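Acyl-CoA dehydrogenase (Geobacillus kaustophilus, PDB 2PG0) catalyses the FAD-dependent dehydrogenation of acyl-CoA thioesters, introducing a double bond between the alpha and beta carbons of the acyl chain. Local coordinates at the interface of chains A and B and the interface of chains A and C. Residues are numbered along the deposited sequence; one frame, centred on the assembly and turned at random. Chains: chain A/B/C, Acyl-CoA dehydrogenase.

Contact 1: the interface of chains A and B. Residues chain A 349-351; chain B 206-208.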
loop_
_atom_site.group_PDB
_atom_site.type_symbol
_atom_site.label_atom_id
_atom_site.label_comp_id
_atom_site.label_asym_id
_atom_site.label_seq_id
_atom_site.Cartn_x
_atom_site.Cartn_y
_atom_site.Cartn_z
ATOM N N TYR A 349 -3.088 -12.349 19.477
ATOM C CA TYR A 349 -2.927 -13.719 18.967
ATOM C C TYR A 349 -3.542 -14.767 19.910
ATOM O O TYR A 349 -3.535 -15.968 19.614
ATOM C CB TYR A 349 -1.444 -14.005 18.731
ATOM C CG TYR A 349 -1.166 -15.106 17.728
ATOM C CD1 TYR A 349 -1.494 -14.944 16.369
ATOM C CD2 TYR A 349 -0.563 -16.302 18.127
ATOM C CE1 TYR A 349 -1.236 -15.952 15.443
ATOM C CE2 TYR A 349 -0.294 -17.311 17.206
ATOM C CZ TYR A 349 -0.637 -17.124 15.868
ATOM O OH TYR A 349 -0.384 -18.114 14.957
ATOM N N MET A 350 -4.082 -14.294 21.035
ATOM C CA MET A 350 -4.682 -15.154 22.058
ATOM C C MET A 350 -6.193 -15.257 21.871
ATOM O O MET A 350 -6.885 -14.245 21.797
ATOM C CB MET A 350 -4.371 -14.603 23.463
ATOM C CG MET A 350 -2.878 -14.554 23.861
ATOM S SD MET A 350 -2.014 -16.156 23.863
ATOM C CE MET A 350 -0.965 -15.945 22.408
ATOM N N GLU A 351 -6.706 -16.483 21.824
ATOM C CA GLU A 351 -8.137 -16.716 21.602
ATOM C C GLU A 351 -9.031 -16.221 22.738
ATOM O O GLU A 351 -10.240 -16.055 22.556
ATOM C CB GLU A 351 -8.398 -18.189 21.310
ATOM C CG GLU A 351 -7.841 -18.648 19.957
ATOM C CD GLU A 351 -8.592 -18.068 18.757
ATOM O OE1 GLU A 351 -9.679 -17.464 18.933
ATOM O OE2 GLU A 351 -8.084 -18.228 17.628
ATOM N N GLU B 206 -4.415 -20.929 24.413
ATOM C CA GLU B 206 -5.174 -21.118 23.180
ATOM C C GLU B 206 -4.845 -19.954 22.256
ATOM O O GLU B 206 -5.125 -18.794 22.586
ATOM C CB GLU B 206 -6.682 -21.181 23.463
ATOM C CG GLU B 206 -7.172 -22.484 24.098
ATOM C CD GLU B 206 -8.689 -22.671 23.977
ATOM O OE1 GLU B 206 -9.359 -21.877 23.271
ATOM O OE2 GLU B 206 -9.224 -23.617 24.599
ATOM N N LYS B 207 -4.238 -20.262 21.110
ATOM C CA LYS B 207 -3.736 -19.231 20.189
ATOM C C LYS B 207 -4.418 -19.304 18.817
ATOM O O LYS B 207 -5.037 -20.314 18.469
ATOM C CB LYS B 207 -2.213 -19.352 20.014
ATOM C CG LYS B 207 -1.390 -19.403 21.317
ATOM C CD LYS B 207 0.081 -19.747 21.054
ATOM C CE LYS B 207 0.212 -21.224 20.605
ATOM N NZ LYS B 207 1.622 -21.617 20.389
ATOM N N VAL B 208 -4.299 -18.233 18.041
ATOM C CA VAL B 208 -4.835 -18.205 16.668
ATOM C C VAL B 208 -4.192 -19.299 15.805
ATOM O O VAL B 208 -4.852 -19.912 14.970
ATOM C CB VAL B 208 -4.630 -16.809 16.022
ATOM C CG1 VAL B 208 -4.872 -16.839 14.509
ATOM C CG2 VAL B 208 -5.534 -15.770 16.703
HETATM O O HOH W 1 -7.398 -20.526 16.035
#
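B:Val208 N donates to the main-chain oxygen A:Tyr349 O at 2.9 Å, and two residues further along chain A the direction of donation reverses: A:Glu351 N gives its hydrogen to B:Glu206 O, also at 2.9 Å. The two bonds flank A:Met350 and B:Lys207, which pair as an antiparallel beta bridge, a short piece of sheet made between subunits. The backbone bonds set the two segments in register, and the side chains pack around them. CG of A:Tyr349 stands anti to the backbone N (chi1 -157°), which lays the phenol ring alongside the segment from chain B. B:Val208 CB sits over one face of that ring, displaced toward the rim, with A:Tyr349 CE1 3.5 Å away. B:Lys207 CB touches A:Tyr349 CD2, on the opposite side of the ring from CE1, at 3.9 Å. A:Met350 folds back at chi2 and chi3 and lies beside the aliphatic stem of B:Lys207, both pointing the same way, its methyl CE 3.6 Å from B:Lys207 CG. A:Glu351 crosses B:Val208 at about a right angle, and its carboxylate oxygen OE2 holds a water at 2.9 Å; the same water lies 2.8 Å from B:Val208 O. The patch thereby fastens the loop after 3-10 helix 345-349, within the glycine-containing family signature that begins at Gln342, to a middle-domain loop of the neighbouring subunit.

Contact 2: the interface of chains A and C. Residues chain A 292-293, 295-296; chain C 324, 327-328, 379.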
loop_
_atom_site.group_PDB
_atom_site.type_symbol
_atom_site.label_atom_id
_atom_site.label_comp_id
_atom_site.label_asym_id
_atom_site.label_seq_id
_atom_site.Cartn_x
_atom_site.Cartn_y
_atom_site.Cartn_z
ATOM N N ALA A 292 -6.085 7.188 13.469
ATOM C CA ALA A 292 -6.665 8.265 12.646
ATOM C C ALA A 292 -6.926 7.771 11.224
ATOM O O ALA A 292 -7.974 8.069 10.642
ATOM C CB ALA A 292 -5.755 9.479 12.639
ATOM N N GLU A 293 -5.982 6.999 10.677
ATOM C CA GLU A 293 -6.130 6.443 9.331
ATOM C C GLU A 293 -7.249 5.407 9.269
ATOM O O GLU A 293 -8.053 5.420 8.335
ATOM C CB GLU A 293 -4.804 5.869 8.809
ATOM C CG GLU A 293 -3.750 6.938 8.514
ATOM C CD GLU A 293 -2.467 6.383 7.887
ATOM O OE1 GLU A 293 -2.466 5.228 7.395
ATOM O OE2 GLU A 293 -1.457 7.124 7.875
ATOM N N ALA A 295 -9.832 5.284 11.330
ATOM C CA ALA A 295 -11.052 6.080 11.520
ATOM C C ALA A 295 -11.516 6.729 10.214
ATOM O O ALA A 295 -12.710 6.748 9.915
ATOM C CB ALA A 295 -10.821 7.156 12.587
ATOM N N THR A 296 -10.557 7.256 9.448
ATOM C CA THR A 296 -10.838 7.901 8.159
ATOM C C THR A 296 -11.447 6.903 7.168
ATOM O O THR A 296 -12.490 7.162 6.563
ATOM C CB THR A 296 -9.552 8.538 7.562
ATOM O OG1 THR A 296 -9.051 9.528 8.466
ATOM C CG2 THR A 296 -9.835 9.202 6.213
ATOM N N MET C 324 -10.487 14.621 7.530
ATOM C CA MET C 324 -10.537 13.324 6.839
ATOM C C MET C 324 -10.582 13.500 5.323
ATOM O O MET C 324 -9.770 12.924 4.585
ATOM C CB MET C 324 -11.778 12.537 7.295
ATOM C CG MET C 324 -11.666 11.920 8.691
ATOM S SD MET C 324 -13.165 11.053 9.226
ATOM C CE MET C 324 -12.540 10.303 10.739
ATOM N N TRP C 327 -7.088 15.101 3.830
ATOM C CA TRP C 327 -5.910 14.251 3.701
ATOM C C TRP C 327 -6.155 13.060 2.781
ATOM O O TRP C 327 -5.327 12.761 1.921
ATOM C CB TRP C 327 -5.310 13.842 5.069
ATOM C CG TRP C 327 -5.861 12.582 5.692
ATOM C CD1 TRP C 327 -6.789 12.499 6.688
ATOM C CD2 TRP C 327 -5.496 11.229 5.370
ATOM N NE1 TRP C 327 -7.038 11.181 7.000
ATOM C CE2 TRP C 327 -6.258 10.380 6.204
ATOM C CE3 TRP C 327 -4.610 10.656 4.450
ATOM C CZ2 TRP C 327 -6.159 8.986 6.148
ATOM C CZ3 TRP C 327 -4.505 9.263 4.393
ATOM C CH2 TRP C 327 -5.282 8.447 5.238
ATOM N N TRP C 328 -7.292 12.394 2.943
ATOM C CA TRP C 328 -7.531 11.164 2.195
ATOM C C TRP C 328 -7.711 11.418 0.697
ATOM O O TRP C 328 -7.153 10.689 -0.116
ATOM C CB TRP C 328 -8.713 10.376 2.761
ATOM C CG TRP C 328 -8.769 8.996 2.190
ATOM C CD1 TRP C 328 -8.163 7.870 2.692
ATOM C CD2 TRP C 328 -9.446 8.589 0.994
ATOM N NE1 TRP C 328 -8.435 6.791 1.886
ATOM C CE2 TRP C 328 -9.220 7.201 0.838
ATOM C CE3 TRP C 328 -10.241 9.259 0.051
ATOM C CZ2 TRP C 328 -9.755 6.471 -0.229
ATOM C CZ3 TRP C 328 -10.773 8.535 -1.009
ATOM C CH2 TRP C 328 -10.528 7.153 -1.140
ATOM N N ILE C 379 -7.396 14.762 13.618
ATOM C CA ILE C 379 -8.306 13.625 13.741
ATOM C C ILE C 379 -8.061 12.874 15.059
ATOM O O ILE C 379 -9.007 12.566 15.780
ATOM C CB ILE C 379 -8.215 12.667 12.523
ATOM C CG1 ILE C 379 -8.725 13.364 11.255
ATOM C CG2 ILE C 379 -9.018 11.359 12.771
ATOM C CD1 ILE C 379 -8.223 12.719 9.950
#
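The indole of C:Trp327 meets A:Thr296 with its edge: the ring N-H points almost within its own plane at the threonine hydroxyl, with NE1 3.0 Å from OG1. A chi1 of 89° puts CG of this tryptophan between its backbone N and carbonyl carbon, a crowded position that turns the pyrrole edge to chain A. The hydroxyl has a second task, donating to A:Ala292 O at 2.8 Å one helical turn back, so its hydrogen is directed away from the indole and its oxygen is left to accept. On the other branch, the methyl A:Thr296 CG2 packs along the NE1-CZ2 stretch of the indole, 3.7 Å from C:Trp327 CZ2, and touches C:Trp328 CB at 3.8 Å. That same C:Trp328 CB lies above the centre of the C:Trp327 ring and backs one of its faces. C:Met324, extended beyond CG, slides past A:Thr296 in the opposite direction until its methyl CE reaches A:Ala295 CB at 4.0 Å. A:Glu293 crosses the far rim of the indole at about a right angle, using its aliphatic CG. C:Ile379 CG2 fills in beside A:Ala292 CB. Helix 285-313 of chain A thus lies against helices 319-343 and 372-382 of chain C, all within the C-terminal domains.

Contact 3: the interface of chains A and B. Residues chain A 334, 363, 366-367, 371-373; chain B 341-342.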
loop_
_atom_site.group_PDB
_atom_site.type_symbol
_atom_site.label_atom_id
_atom_site.label_comp_id
_atom_site.label_asym_id
_atom_site.label_seq_id
_atom_site.Cartn_x
_atom_site.Cartn_y
_atom_site.Cartn_z
ATOM N N LYS A 334 -10.353 -6.026 6.336
ATOM C CA LYS A 334 -9.181 -6.897 6.461
ATOM C C LYS A 334 -7.961 -6.124 6.961
ATOM O O LYS A 334 -7.229 -6.610 7.820
ATOM C CB LYS A 334 -8.890 -7.611 5.133
ATOM C CG LYS A 334 -9.822 -8.795 4.867
ATOM C CD LYS A 334 -9.830 -9.215 3.387
ATOM C CE LYS A 334 -8.491 -9.747 2.915
ATOM N NZ LYS A 334 -8.501 -9.938 1.415
ATOM N N PRO A 363 -11.534 -12.414 6.779
ATOM C CA PRO A 363 -10.966 -12.450 5.416
ATOM C C PRO A 363 -11.836 -13.139 4.364
ATOM O O PRO A 363 -11.703 -12.855 3.156
ATOM C CB PRO A 363 -9.623 -13.162 5.607
ATOM C CG PRO A 363 -9.777 -13.971 6.830
ATOM C CD PRO A 363 -10.768 -13.260 7.715
ATOM N N ALA A 366 -14.049 -11.240 1.598
ATOM C CA ALA A 366 -13.459 -10.877 0.301
ATOM C C ALA A 366 -13.683 -11.969 -0.753
ATOM O O ALA A 366 -13.411 -11.775 -1.946
ATOM C CB ALA A 366 -11.964 -10.600 0.478
ATOM N N ILE A 367 -14.196 -13.108 -0.304
ATOM C CA ILE A 367 -14.351 -14.291 -1.146
ATOM C C ILE A 367 -15.815 -14.567 -1.475
ATOM O O ILE A 367 -16.165 -14.712 -2.649
ATOM C CB ILE A 367 -13.662 -15.528 -0.506
ATOM C CG1 ILE A 367 -12.146 -15.307 -0.436
ATOM C CG2 ILE A 367 -13.958 -16.811 -1.301
ATOM C CD1 ILE A 367 -11.406 -16.284 0.484
ATOM N N THR A 371 -16.109 -13.101 -5.412
ATOM C CA THR A 371 -14.784 -12.654 -4.986
ATOM C C THR A 371 -14.571 -11.188 -5.350
ATOM O O THR A 371 -15.241 -10.649 -6.236
ATOM C CB THR A 371 -13.646 -13.447 -5.652
ATOM O OG1 THR A 371 -13.674 -13.205 -7.066
ATOM C CG2 THR A 371 -13.771 -14.932 -5.370
ATOM N N ASN A 372 -13.626 -10.549 -4.671
ATOM C CA ASN A 372 -13.328 -9.144 -4.947
ATOM C C ASN A 372 -12.772 -8.957 -6.367
ATOM O O ASN A 372 -12.950 -7.895 -6.978
ATOM C CB ASN A 372 -12.428 -8.559 -3.847
ATOM C CG ASN A 372 -13.185 -8.334 -2.541
ATOM O OD1 ASN A 372 -14.402 -8.558 -2.470
ATOM N ND2 ASN A 372 -12.483 -7.857 -1.516
ATOM N N GLU A 373 -12.153 -10.012 -6.904
ATOM C CA GLU A 373 -11.710 -10.019 -8.306
ATOM C C GLU A 373 -12.925 -9.966 -9.231
ATOM O O GLU A 373 -12.904 -9.265 -10.250
ATOM C CB GLU A 373 -10.863 -11.255 -8.623
ATOM C CG GLU A 373 -9.497 -11.295 -7.926
ATOM C CD GLU A 373 -9.557 -11.615 -6.429
ATOM O OE1 GLU A 373 -10.501 -12.304 -5.958
ATOM O OE2 GLU A 373 -8.633 -11.162 -5.715
ATOM N N MET B 341 -4.528 -16.840 0.641
ATOM C CA MET B 341 -5.915 -17.198 0.979
ATOM C C MET B 341 -6.855 -16.749 -0.143
ATOM O O MET B 341 -7.649 -17.544 -0.640
ATOM C CB MET B 341 -6.382 -16.628 2.334
ATOM C CG MET B 341 -7.817 -17.114 2.750
ATOM S SD MET B 341 -8.394 -16.204 4.211
ATOM C CE MET B 341 -7.658 -17.288 5.433
ATOM N N GLN B 342 -6.750 -15.488 -0.549
ATOM C CA GLN B 342 -7.632 -14.934 -1.583
ATOM C C GLN B 342 -7.607 -15.721 -2.894
ATOM O O GLN B 342 -8.655 -16.010 -3.476
ATOM C CB GLN B 342 -7.303 -13.465 -1.849
ATOM C CG GLN B 342 -8.286 -12.754 -2.787
ATOM C CD GLN B 342 -9.702 -12.675 -2.232
ATOM O OE1 GLN B 342 -9.917 -12.758 -1.021
ATOM N NE2 GLN B 342 -10.682 -12.528 -3.128
HETATM O O HOH W 2 -9.402 -12.827 1.596
#
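B:Gln342 opens the glycine-containing acyl-CoA dehydrogenase signature and reaches across to A:Glu373 and A:Ala366. From CB the chain first runs with CG anti to the backbone N (chi1 -173°), then bends at chi2 (63°), which swings the amide into chain A. B:Gln342 CG rests near the carboxylate of A:Glu373, 3.4 Å from OE2. B:Gln342 CD passes A:Ile367 CG1 at 4.0 Å, the two side chains sliding past each other in opposite directions. At the tip, the amide nitrogen NE2 donates twice, and both acceptors lie close to the amide plane. A:Glu373 OE1 receives one hydrogen from B:Gln342 NE2 on its syn lone pair at 2.8 Å, although the carboxylate is turned 37° from the amide. B:Gln342 NE2 gives the other to A:Ala366 O at 3.1 Å, approaching from above the carbonyl plane. The amide oxygen OE1 faces A:Ala366 CB and takes up a water at 2.7 Å. This water also meets A:Pro363 O and A:Lys334 NZ, linking the lysine indirectly to the glutamine, and with the NE2 bonds it fixes which way round the amide sits. A leucine here would probably leave A:Glu373 OE1 and A:Ala366 O without their shared donor and the bridging water without its anchor on chain B. One residue earlier, B:Met341, with CG anti to the backbone N and chi2 extended, brings SD to 3.6 Å from A:Pro363 CB; the bend at chi3 turns only its methyl CE.

Contact 1 and contact 3 both join chains A and B, the centres of their C-alpha atoms about 23 Å apart, while contact 2, whose C-alpha centre lies about 30 Å and 24 Å from theirs, joins A to C. Helix 319-343 is shared: its C-terminal end supplies the glutamine of contact 3 and its N-terminal part the tryptophans of contact 2. Helix 372-382 serves both. The family signature spans contacts 3 and 1, and B:Gln342 and A:Glu373 also bind FAD, so cofactor binding and A-B pairing are probably coupled. With each interface two-fold, the contacts fit a four-chain dimer of dimers, as is usual for this family.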